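Local coordinates for protein isoaspartyl dipeptidase (Fervidobacterium islandicum, PDB 7CF6) that probably hydrolyses isoaspartyl (beta-aspartyl) dipeptides such as beta-Asp-Leu as a zinc-dependent peptidase of the amidohydrolase family, at residues 132-137 with 160-165; 197-202 with 226-231. All coordinates share one frame; numbering follows the deposited sequence.

Interaction 1. Residues 132-137 with 160-165; sequences GSYRVP and EIAISD. With ZN (zinc ion), chain Q; ZN (zinc ion), chain R; FWO ((2S)-2-[[(3S)-3-azanyl-4-oxidanyl-4-oxidanylidene-butanoyl]amino]-4-methyl-pentanoic acid), chain P.
Glu-160 and Tyr-134 extend side by side toward the bound beta-Asp-Leu dipeptide, and the torsions of the glutamate set its aim: a chi1 of 44° puts CG between the backbone N and the carbonyl carbon, and the chain is extended beyond it. Its carboxylate is carried in this way to both metals. Glu-160 OE1 lies 2.3 Å from the zinc ion of chain Q, and Glu-160 OE2 lies 2.6 Å from that of chain R, so a single side chain bridges the pair, a role filled by a carboxylated lysine in many amidohydrolases. His-199 is a further ligand of the first ion and His-67 of the second. OE2 also accepts a hydrogen bond from the dipeptide amine, N07 of FWO, at 2.9 Å; with three partners in all, the carboxylate has little freedom to rotate.

The tyrosine ring stands nearly perpendicular to this carboxylate, the planes 89° apart, and Glu-160 OE2 lies in the ring plane, 3.8 Å from Tyr-134 CE1. On another part of the ring, the ortho carbon Tyr-134 CD2 rests 3.7 Å from Ala-162 CB. The phenol reaches the substrate, with Tyr-134 OH 3.6 Å from FWO C16. The backbone holds the loop in place: Ala-162 N donates a hydrogen bond to Tyr-134 O at 3.0 Å. Farther along, Val-136 CG2 meets Ile-161 CG2 at 3.9 Å, the two side chains crossing at about a right angle. Arg-135 reaches a salt bridge with Asp-182 of the second subunit.

Residues 132-137 begin the loop between strand 126-131, the parallel neighbour of strand 155-163, and helix 145-151. The Tyr-134 ring stacks on His-199 of strand 195-200, and Val-136 packs on Glu-175 and Ile-179 of helix 173-190.

Interaction 2. Residues 197-202 with 226-231; sequences NFHVGS and PTHMSR. With ZN (zinc ion), chain Q; FWO ((2S)-2-[[(3S)-3-azanyl-4-oxidanyl-4-oxidanylidene-butanoyl]amino]-4-methyl-pentanoic acid), chain P.
Phe-198 and Pro-226 face each other as parallel neighbours, joining the two strands of a beta-alpha-beta unit (strand 195-200, helix 208-216, strand 224-227) of the TIM-barrel-type amidohydrolase domain. Thr-227 N donates to Phe-198 O at 2.7 Å. Beside this bond Phe-198 CB touches Pro-226 CB at 4.1 Å, while Val-200 CG2 touches both Pro-226 CB and Met-229 SD, each at 4.1 Å.

The polar ends find their partners chiefly beyond the two segments. A chi1 of 180° sets Thr-227 OG1 anti to the backbone N and aims it at Asp-250 OD2, to which it is hydrogen-bonded. The His-199 imidazole is gripped on both nitrogens: ND1 binds the zinc ion of chain Q at 1.9 Å, and NE2 is hydrogen-bonded to Asp-165 OD2, which fixes the rotation of the ring. Across from it the His-228 ring, which lies next to the same zinc ion, is turned by 83°, the ring centroids 4.8 Å apart. His-228 NE2 is hydrogen-bonded to OD2 of Asp-289, a residue of the other zinc site along with His-65, His-67 and Glu-160. Replacing His-228 by an alanine is likely to leave Asp-289 OD2 without this hydrogen-bond partner and open a gap beside the His-199 ring.

Arg-231 brings its guanidinium edge to the dipeptide carboxylate oxygen O01, but the modelled separation is too short to be trusted as a bond; a charge pairing with the carboxylate is the likely meaning. The same guanidinium is also tied to the protein: Arg-231 NE donates to a lone pair of Val-200 O at 3.0 Å, with the acceptor close to the guanidinium plane.

Interactions 1 and 2 follow one another along the chain, the first closing before the second opens, and their centres are 11 Å apart. They share a sheet: strand 155-163, which supplies residues 160-163, lies beside strand 195-200, and Ile-161 O probably accepts a hydrogen bond from His-199 N at 2.8 Å across that seam. Both also touch the zinc ion of chain Q and the same dipeptide. The pair illustrates a principle of barrel enzymes: successive parallel strands place metal ligands at their C-terminal ends, and the loops that follow add substrate-contacting groups, so one site is assembled from segments well separated in sequence.

Interaction 1. Residues 132-137 with 160-165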
# COMPACT_ATOMS: atom_id res chain seq x y z
N GLY B 132 -16.84 -12.98 -0.04
CA GLY B 132 -15.85 -14.03 -0.37
C GLY B 132 -16.23 -14.92 -1.57
O GLY B 132 -17.12 -14.58 -2.37
N SER B 133 -15.53 -16.05 -1.71
CA SER B 133 -15.80 -17.09 -2.72
C SER B 133 -15.12 -18.39 -2.26
O SER B 133 -14.63 -18.42 -1.09
CB SER B 133 -15.32 -16.61 -4.05
OG SER B 133 -13.93 -16.33 -4.00
N TYR B 134 -15.09 -19.41 -3.13
CA TYR B 134 -14.24 -20.63 -3.06
C TYR B 134 -12.93 -20.33 -2.33
O TYR B 134 -12.65 -20.97 -1.30
CB TYR B 134 -13.91 -21.15 -4.46
CG TYR B 134 -14.78 -22.24 -5.02
CD1 TYR B 134 -16.15 -22.22 -4.87
CD2 TYR B 134 -14.23 -23.30 -5.72
CE1 TYR B 134 -16.95 -23.23 -5.40
CE2 TYR B 134 -15.01 -24.32 -6.25
CZ TYR B 134 -16.39 -24.28 -6.11
OH TYR B 134 -17.17 -25.28 -6.64
N ARG B 135 -12.12 -19.41 -2.85
CA ARG B 135 -10.67 -19.32 -2.53
C ARG B 135 -10.45 -18.77 -1.11
O ARG B 135 -11.22 -17.89 -0.70
CB ARG B 135 -9.96 -18.40 -3.53
CG ARG B 135 -8.45 -18.32 -3.38
CD ARG B 135 -7.83 -17.45 -4.47
NE ARG B 135 -6.98 -16.41 -3.91
CZ ARG B 135 -5.68 -16.53 -3.64
NH1 ARG B 135 -5.03 -17.65 -3.90
NH2 ARG B 135 -5.04 -15.51 -3.10
N VAL B 136 -9.39 -19.24 -0.46
CA VAL B 136 -8.84 -18.71 0.84
C VAL B 136 -7.42 -18.20 0.59
O VAL B 136 -6.55 -18.96 0.17
CB VAL B 136 -8.86 -19.80 1.93
CG1 VAL B 136 -8.12 -19.35 3.18
CG2 VAL B 136 -10.28 -20.24 2.28
N PRO B 137 -7.10 -16.90 0.86
CA PRO B 137 -8.02 -15.95 1.51
C PRO B 137 -9.22 -15.43 0.70
O PRO B 137 -9.19 -15.40 -0.53
CB PRO B 137 -7.09 -14.77 1.82
CG PRO B 137 -6.02 -14.84 0.74
CD PRO B 137 -5.79 -16.31 0.54
N GLU B 160 -19.02 -19.32 -1.09
CA GLU B 160 -18.95 -20.65 -0.51
C GLU B 160 -17.47 -21.04 -0.42
O GLU B 160 -16.83 -21.05 -1.49
CB GLU B 160 -19.80 -21.64 -1.31
CG GLU B 160 -19.64 -21.50 -2.81
CD GLU B 160 -20.33 -22.55 -3.66
OE1 GLU B 160 -20.56 -23.68 -3.16
OE2 GLU B 160 -20.61 -22.24 -4.84
N ILE B 161 -16.93 -21.26 0.79
CA ILE B 161 -15.50 -21.63 1.02
C ILE B 161 -15.29 -23.07 0.54
O ILE B 161 -16.07 -23.96 0.96
CB ILE B 161 -15.09 -21.47 2.49
CG1 ILE B 161 -15.25 -20.02 2.97
CG2 ILE B 161 -13.68 -22.00 2.72
CD1 ILE B 161 -14.65 -18.96 2.04
N ALA B 162 -14.29 -23.28 -0.31
CA ALA B 162 -14.00 -24.58 -0.94
C ALA B 162 -13.07 -25.41 -0.03
O ALA B 162 -11.90 -24.98 0.25
CB ALA B 162 -13.41 -24.35 -2.30
N ILE B 163 -13.59 -26.55 0.44
CA ILE B 163 -12.81 -27.53 1.25
C ILE B 163 -13.05 -28.92 0.66
O ILE B 163 -14.18 -29.18 0.22
CB ILE B 163 -13.23 -27.46 2.72
CG1 ILE B 163 -14.69 -27.87 2.90
CG2 ILE B 163 -12.94 -26.08 3.28
CD1 ILE B 163 -15.08 -28.10 4.34
N SER B 164 -12.03 -29.77 0.67
CA SER B 164 -12.10 -31.15 0.14
C SER B 164 -12.50 -31.09 -1.34
O SER B 164 -13.45 -31.82 -1.75
CB SER B 164 -13.08 -32.03 0.92
OG SER B 164 -12.58 -32.30 2.21
N ASP B 165 -11.81 -30.23 -2.11
CA ASP B 165 -12.08 -29.98 -3.56
C ASP B 165 -10.74 -29.74 -4.27
O ASP B 165 -9.80 -29.19 -3.62
CB ASP B 165 -13.05 -28.80 -3.76
CG ASP B 165 -13.86 -28.87 -5.04
OD1 ASP B 165 -13.37 -28.36 -6.07
OD2 ASP B 165 -14.97 -29.42 -4.99
ZN ZN Q . -20.36 -25.49 -4.57
ZN ZN R . -22.83 -23.17 -5.81
C10 FWO P . -20.78 -28.58 -8.24
C13 FWO P . -19.73 -24.90 -9.23
C15 FWO P . -19.67 -29.56 -7.82
C17 FWO P . -19.94 -22.38 -9.62
O01 FWO P . -19.66 -30.05 -6.63
O02 FWO P . -21.30 -25.69 -7.63
O03 FWO P . -18.79 -29.89 -8.69
O04 FWO P . -20.97 -22.36 -10.35
O05 FWO P . -19.07 -21.46 -9.78
N06 FWO P . -20.18 -27.37 -8.82
N07 FWO P . -20.65 -23.48 -7.42
C08 FWO P . -21.67 -29.27 -9.28
C09 FWO P . -21.88 -30.79 -9.12
C11 FWO P . -22.00 -31.50 -10.48
C12 FWO P . -23.15 -31.01 -8.28
C14 FWO P . -20.50 -25.99 -8.47
C16 FWO P . -19.71 -23.52 -8.55

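Interaction 2. Residues 197-202 with 226-231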
# COMPACT_ATOMS: atom_id res chain seq x y z
N ASN B 197 -20.86 -20.54 4.64
CA ASN B 197 -21.35 -21.59 3.72
C ASN B 197 -20.11 -22.35 3.29
O ASN B 197 -19.13 -21.71 2.94
CB ASN B 197 -22.13 -20.97 2.56
CG ASN B 197 -22.91 -21.98 1.76
OD1 ASN B 197 -22.57 -23.15 1.77
ND2 ASN B 197 -23.95 -21.53 1.06
N PHE B 198 -20.11 -23.67 3.43
CA PHE B 198 -18.99 -24.54 3.02
C PHE B 198 -19.43 -25.26 1.75
O PHE B 198 -20.51 -25.92 1.76
CB PHE B 198 -18.59 -25.51 4.14
CG PHE B 198 -17.80 -24.90 5.27
CD1 PHE B 198 -16.44 -24.72 5.17
CD2 PHE B 198 -18.42 -24.51 6.45
CE1 PHE B 198 -15.71 -24.16 6.21
CE2 PHE B 198 -17.70 -23.95 7.50
CZ PHE B 198 -16.34 -23.77 7.37
N HIS B 199 -18.66 -25.07 0.67
CA HIS B 199 -18.68 -25.92 -0.55
C HIS B 199 -17.73 -27.09 -0.34
O HIS B 199 -16.52 -26.85 -0.29
CB HIS B 199 -18.21 -25.18 -1.79
CG HIS B 199 -17.97 -26.10 -2.93
ND1 HIS B 199 -19.00 -26.57 -3.72
CD2 HIS B 199 -16.84 -26.66 -3.40
CE1 HIS B 199 -18.50 -27.36 -4.64
NE2 HIS B 199 -17.18 -27.43 -4.48
N VAL B 200 -18.30 -28.28 -0.26
CA VAL B 200 -17.60 -29.55 0.10
C VAL B 200 -17.47 -30.39 -1.17
O VAL B 200 -18.51 -30.86 -1.71
CB VAL B 200 -18.38 -30.31 1.19
CG1 VAL B 200 -17.56 -31.48 1.70
CG2 VAL B 200 -18.82 -29.40 2.33
N GLY B 201 -16.24 -30.58 -1.63
CA GLY B 201 -15.96 -31.44 -2.79
C GLY B 201 -16.10 -32.92 -2.45
O GLY B 201 -16.95 -33.29 -1.61
N SER B 202 -15.28 -33.74 -3.09
CA SER B 202 -15.32 -35.22 -3.03
C SER B 202 -13.96 -35.74 -2.53
O SER B 202 -13.61 -36.89 -2.82
CB SER B 202 -15.72 -35.76 -4.37
OG SER B 202 -15.52 -34.77 -5.37
N PRO B 226 -22.65 -26.41 5.78
CA PRO B 226 -22.10 -27.06 4.59
C PRO B 226 -23.15 -27.43 3.53
O PRO B 226 -24.19 -27.92 3.88
CB PRO B 226 -21.46 -28.31 5.21
CG PRO B 226 -22.34 -28.66 6.39
CD PRO B 226 -22.82 -27.33 6.92
N THR B 227 -22.83 -27.25 2.25
CA THR B 227 -23.73 -27.62 1.12
C THR B 227 -23.21 -28.85 0.31
O THR B 227 -22.02 -29.24 0.44
CB THR B 227 -23.98 -26.41 0.22
OG1 THR B 227 -24.84 -26.80 -0.86
CG2 THR B 227 -22.69 -25.81 -0.31
N HIS B 228 -24.08 -29.40 -0.54
CA HIS B 228 -23.84 -30.55 -1.45
C HIS B 228 -23.62 -31.84 -0.65
O HIS B 228 -22.77 -32.63 -1.09
CB HIS B 228 -22.61 -30.34 -2.33
CG HIS B 228 -22.64 -29.12 -3.17
ND1 HIS B 228 -21.94 -27.99 -2.83
CD2 HIS B 228 -23.23 -28.86 -4.35
CE1 HIS B 228 -22.13 -27.07 -3.74
NE2 HIS B 228 -22.91 -27.57 -4.69
N MET B 229 -24.37 -32.10 0.43
CA MET B 229 -24.06 -33.23 1.36
C MET B 229 -24.91 -34.46 1.01
O MET B 229 -25.04 -35.34 1.86
CB MET B 229 -24.26 -32.85 2.83
CG MET B 229 -23.47 -31.62 3.28
SD MET B 229 -21.73 -31.80 3.87
CE MET B 229 -21.63 -33.53 4.27
N SER B 230 -25.44 -34.54 -0.21
CA SER B 230 -25.95 -35.80 -0.81
C SER B 230 -25.04 -36.26 -1.97
O SER B 230 -25.24 -37.36 -2.46
CB SER B 230 -27.42 -35.68 -1.18
OG SER B 230 -27.71 -34.50 -1.91
N ARG B 231 -24.01 -35.48 -2.31
CA ARG B 231 -22.96 -35.80 -3.33
C ARG B 231 -22.76 -37.31 -3.47
O ARG B 231 -22.94 -37.85 -4.58
CB ARG B 231 -21.60 -35.21 -2.90
CG ARG B 231 -20.99 -34.26 -3.92
CD ARG B 231 -19.54 -33.93 -3.67
NE ARG B 231 -19.23 -32.55 -4.03
CZ ARG B 231 -19.51 -32.00 -5.21
NH1 ARG B 231 -20.10 -32.70 -6.16
NH2 ARG B 231 -19.21 -30.73 -5.45
ZN ZN Q . -20.36 -25.49 -4.57
C10 FWO P . -20.78 -28.58 -8.24
C13 FWO P . -19.73 -24.90 -9.23
C15 FWO P . -19.67 -29.56 -7.82
C17 FWO P . -19.94 -22.38 -9.62
O01 FWO P . -19.66 -30.05 -6.63
O02 FWO P . -21.30 -25.69 -7.63
O03 FWO P . -18.79 -29.89 -8.69
O04 FWO P . -20.97 -22.36 -10.35
O05 FWO P . -19.07 -21.46 -9.78
N06 FWO P . -20.18 -27.37 -8.82
N07 FWO P . -20.65 -23.48 -7.42
C08 FWO P . -21.67 -29.27 -9.28
C09 FWO P . -21.88 -30.79 -9.12
C11 FWO P . -22.00 -31.50 -10.48
C12 FWO P . -23.15 -31.01 -8.28
C14 FWO P . -20.50 -25.99 -8.47
C16 FWO P . -19.71 -23.52 -8.55